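Local coordinates for CENP-V/GFA domain-containing protein (Rhodobacter sphaeroides 2.4.1, PDB 3FAC) that is of unknown function but belongs to the Gfa family, whose members are generally assigned a carbon-sulfur lyase activity, and probably binds zinc, at residues I37-L43 with E86-V92. Sequence-based numbering, arbitrary orientation.
Sequences IAATARL and EEYGVNV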
ATOM      1  N   ILE A  37      -5.360  -2.364   5.010  1.00 26.05           N
ATOM      2  CA  ILE A  37      -6.360  -1.360   4.660  1.00 25.80           C
ATOM      3  C   ILE A  37      -5.629  -0.377   3.752  1.00 26.61           C
ATOM      4  O   ILE A  37      -4.602   0.182   4.141  1.00 27.26           O
ATOM      5  CB  ILE A  37      -6.873  -0.612   5.913  1.00 25.85           C
ATOM      6  CG1 ILE A  37      -7.675  -1.569   6.797  1.00 25.60           C
ATOM      7  CG2 ILE A  37      -7.729   0.567   5.505  1.00 24.58           C
ATOM      8  CD1 ILE A  37      -8.193  -0.952   8.084  1.00 25.96           C
ATOM      9  N   ALA A  38      -6.145  -0.166   2.546  1.00 26.52           N
ATOM     10  CA  ALA A  38      -5.493   0.735   1.608  1.00 26.83           C
ATOM     11  C   ALA A  38      -6.205   2.069   1.384  1.00 27.98           C
ATOM     12  O   ALA A  38      -7.367   2.247   1.756  1.00 26.79           O
ATOM     13  CB  ALA A  38      -5.295   0.027   0.272  1.00 25.24           C
ATOM     14  N   ALA A  39      -5.472   2.997   0.775  1.00 29.14           N
ATOM     15  CA  ALA A  39      -5.957   4.333   0.440  1.00 29.12           C
ATOM     16  C   ALA A  39      -5.287   4.690  -0.884  1.00 29.70           C
ATOM     17  O   ALA A  39      -4.128   4.345  -1.101  1.00 29.64           O
ATOM     18  CB  ALA A  39      -5.563   5.324   1.518  1.00 28.65           C
ATOM     19  N   THR A  40      -6.008   5.377  -1.763  1.00 30.38           N
ATOM     20  CA  THR A  40      -5.479   5.733  -3.080  1.00 32.29           C
ATOM     21  C   THR A  40      -4.430   6.850  -3.102  1.00 32.77           C
ATOM     22  O   THR A  40      -4.279   7.598  -2.139  1.00 31.75           O
ATOM     23  CB  THR A  40      -6.633   6.120  -4.037  1.00 33.22           C
ATOM     24  OG1 THR A  40      -7.566   5.037  -4.120  1.00 35.50           O
ATOM     25  CG2 THR A  40      -6.106   6.416  -5.432  1.00 34.52           C
ATOM     26  N   ALA A  41      -3.705   6.940  -4.217  1.00 33.68           N
ATOM     27  CA  ALA A  41      -2.679   7.958  -4.423  1.00 34.37           C
ATOM     28  C   ALA A  41      -2.263   8.011  -5.897  1.00 35.38           C
ATOM     29  O   ALA A  41      -1.939   6.987  -6.493  1.00 34.56           O
ATOM     30  CB  ALA A  41      -1.468   7.663  -3.550  1.00 32.10           C
ATOM     31  N   ARG A  42      -2.280   9.206  -6.484  1.00 36.38           N
ATOM     32  CA  ARG A  42      -1.896   9.374  -7.884  1.00 37.64           C
ATOM     33  C   ARG A  42      -0.461   8.894  -8.090  1.00 37.94           C
ATOM     34  O   ARG A  42       0.361   8.977  -7.177  1.00 37.75           O
ATOM     35  CB  ARG A  42      -1.988  10.847  -8.295  1.00 39.44           C
ATOM     36  CG  ARG A  42      -3.352  11.490  -8.103  1.00 42.82           C
ATOM     37  CD  ARG A  42      -3.282  12.984  -8.397  1.00 45.62           C
ATOM     38  NE  ARG A  42      -4.549  13.668  -8.151  1.00 48.65           N
ATOM     39  CZ  ARG A  42      -5.648  13.505  -8.884  1.00 50.33           C
ATOM     40  NH1 ARG A  42      -5.642  12.677  -9.921  1.00 51.73           N
ATOM     41  NH2 ARG A  42      -6.755  14.174  -8.580  1.00 50.64           N
ATOM     42  N   LEU A  43      -0.164   8.399  -9.289  1.00 37.57           N
ATOM     43  CA  LEU A  43       1.179   7.918  -9.612  1.00 37.31           C
ATOM     44  C   LEU A  43       2.237   8.966  -9.304  1.00 36.58           C
ATOM     45  O   LEU A  43       3.305   8.650  -8.778  1.00 36.69           O
ATOM     46  CB  LEU A  43       1.284   7.552 -11.094  1.00 39.60           C
ATOM     47  CG  LEU A  43       0.638   6.267 -11.610  1.00 41.40           C
ATOM     48  CD1 LEU A  43       0.931   6.128 -13.099  1.00 41.48           C
ATOM     49  CD2 LEU A  43       1.184   5.066 -10.848  1.00 41.56           C
ATOM     50  N   GLU A  86      -3.128   4.361 -12.972  1.00 48.75           N
ATOM     51  CA  GLU A  86      -2.640   5.684 -12.596  1.00 47.33           C
ATOM     52  C   GLU A  86      -2.771   5.906 -11.094  1.00 45.63           C
ATOM     53  O   GLU A  86      -2.645   7.029 -10.609  1.00 45.71           O
ATOM     54  CB  GLU A  86      -3.419   6.772 -13.340  1.00 48.25           C
ATOM     55  CG  GLU A  86      -3.105   6.869 -14.821  1.00 49.33           C
ATOM     56  CD  GLU A  86      -1.662   7.256 -15.083  1.00 50.88           C
ATOM     57  OE1 GLU A  86      -1.219   8.304 -14.564  1.00 51.22           O
ATOM     58  OE2 GLU A  86      -0.972   6.513 -15.813  1.00 51.69           O
ATOM     59  N   GLU A  87      -3.032   4.830 -10.361  1.00 43.73           N
ATOM     60  CA  GLU A  87      -3.173   4.924  -8.915  1.00 42.09           C
ATOM     61  C   GLU A  87      -2.304   3.910  -8.187  1.00 40.00           C
ATOM     62  O   GLU A  87      -1.811   2.947  -8.772  1.00 39.46           O
ATOM     63  CB  GLU A  87      -4.629   4.696  -8.486  1.00 42.88           C
ATOM     64  CG  GLU A  87      -5.624   5.718  -8.985  1.00 42.66           C
ATOM     65  CD  GLU A  87      -7.003   5.508  -8.387  1.00 42.05           C
ATOM     66  OE1 GLU A  87      -7.478   4.354  -8.376  1.00 40.77           O
ATOM     67  OE2 GLU A  87      -7.613   6.499  -7.932  1.00 42.99           O
ATOM     68  N   TYR A  88      -2.136   4.146  -6.895  1.00 37.72           N
ATOM     69  CA  TYR A  88      -1.363   3.273  -6.035  1.00 35.96           C
ATOM     70  C   TYR A  88      -2.244   2.955  -4.839  1.00 34.82           C
ATOM     71  O   TYR A  88      -3.072   3.770  -4.440  1.00 35.79           O
ATOM     72  CB  TYR A  88      -0.103   3.976  -5.524  1.00 36.69           C
ATOM     73  CG  TYR A  88       1.086   3.993  -6.456  1.00 35.99           C
ATOM     74  CD1 TYR A  88       1.674   2.809  -6.897  1.00 36.13           C
ATOM     75  CD2 TYR A  88       1.673   5.197  -6.834  1.00 36.82           C
ATOM     76  CE1 TYR A  88       2.827   2.827  -7.688  1.00 36.02           C
ATOM     77  CE2 TYR A  88       2.822   5.227  -7.620  1.00 36.58           C
ATOM     78  CZ  TYR A  88       3.395   4.042  -8.042  1.00 35.90           C
ATOM     79  OH  TYR A  88       4.542   4.079  -8.800  1.00 34.66           O
ATOM     80  N   GLY A  89      -2.072   1.765  -4.281  1.00 32.29           N
ATOM     81  CA  GLY A  89      -2.821   1.380  -3.105  1.00 29.04           C
ATOM     82  C   GLY A  89      -1.772   1.352  -2.017  1.00 27.29           C
ATOM     83  O   GLY A  89      -0.809   0.594  -2.113  1.00 28.30           O
ATOM     84  N   VAL A  90      -1.934   2.181  -0.991  1.00 25.49           N
ATOM     85  CA  VAL A  90      -0.953   2.242   0.086  1.00 22.34           C
ATOM     86  C   VAL A  90      -1.433   1.627   1.392  1.00 22.02           C
ATOM     87  O   VAL A  90      -2.601   1.754   1.763  1.00 23.28           O
ATOM     88  CB  VAL A  90      -0.533   3.704   0.370  1.00 21.75           C
ATOM     89  CG1 VAL A  90       0.540   3.743   1.453  1.00 20.37           C
ATOM     90  CG2 VAL A  90      -0.021   4.351  -0.894  1.00 20.74           C
ATOM     91  N   ASN A  91      -0.514   0.963   2.086  1.00 19.47           N
ATOM     92  CA  ASN A  91      -0.803   0.339   3.370  1.00 18.24           C
ATOM     93  C   ASN A  91      -0.882   1.469   4.412  1.00 18.31           C
ATOM     94  O   ASN A  91       0.144   2.043   4.790  1.00 17.35           O
ATOM     95  CB  ASN A  91       0.331  -0.624   3.732  1.00 17.61           C
ATOM     96  CG  ASN A  91      -0.025  -1.558   4.876  1.00 17.88           C
ATOM     97  OD1 ASN A  91      -0.714  -1.180   5.819  1.00 18.43           O
ATOM     98  ND2 ASN A  91       0.467  -2.789   4.800  1.00 16.65           N
ATOM     99  N   VAL A  92      -2.092   1.788   4.868  1.00 16.36           N
ATOM    100  CA  VAL A  92      -2.282   2.856   5.853  1.00 16.89           C
ATOM    101  C   VAL A  92      -1.453   2.658   7.126  1.00 15.52           C
ATOM    102  O   VAL A  92      -1.011   3.624   7.744  1.00 14.53           O
ATOM    103  CB  VAL A  92      -3.782   2.997   6.271  1.00 16.48           C
ATOM    104  CG1 VAL A  92      -4.664   3.169   5.039  1.00 18.01           C
ATOM    105  CG2 VAL A  92      -4.222   1.787   7.082  1.00 16.19           C
TER
HETATM  106  O   HOH W   1      -3.234  -1.673   6.895  1.00 26.36           O
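Val92 and Ile37 meet just beyond the ends of two antiparallel strands, where packing is tight: Val92 N donates to Ile37 O at 3.1 Å, almost straight at hydrogen (171°), while the two methyls of Val92 lie against the same carbonyl and CG2 reaches Ile37 CB at 3.8 Å. A water accepts from Ile37 N and donates to Asn91 OD1, bridging the two strands beside this bond; OD1 also takes Ala93 N, and Asn91 ND2 bonds Tyr76 O, so the amide is held at both ends. Further along, Val90 N gives a nearly straight bond to Ala39 O (166°), whereas the return bond from Ala39 N is weak.

The far end is more open to solvent: Arg42 and Glu86 are exposed, Arg42 and Glu87 diverge, and Leu43 N bonds Glu86 O from above the carbonyl plane. Leu43 still packs closely, CG opposite its own carbonyl carbon (chi1 -75°), which turns the isobutyl group back across Glu86 and lays CD2 over one face of the Tyr88 ring, a CH-pi contact 3.9 Å from the centroid.

Strand 38-42 edges a five-stranded antiparallel sheet; Ala41 and Val90 touch strand 11-14, and Tyr88 and Val90 pack on Leu46, joining two sheets, consistent with the family's beta-tent fold.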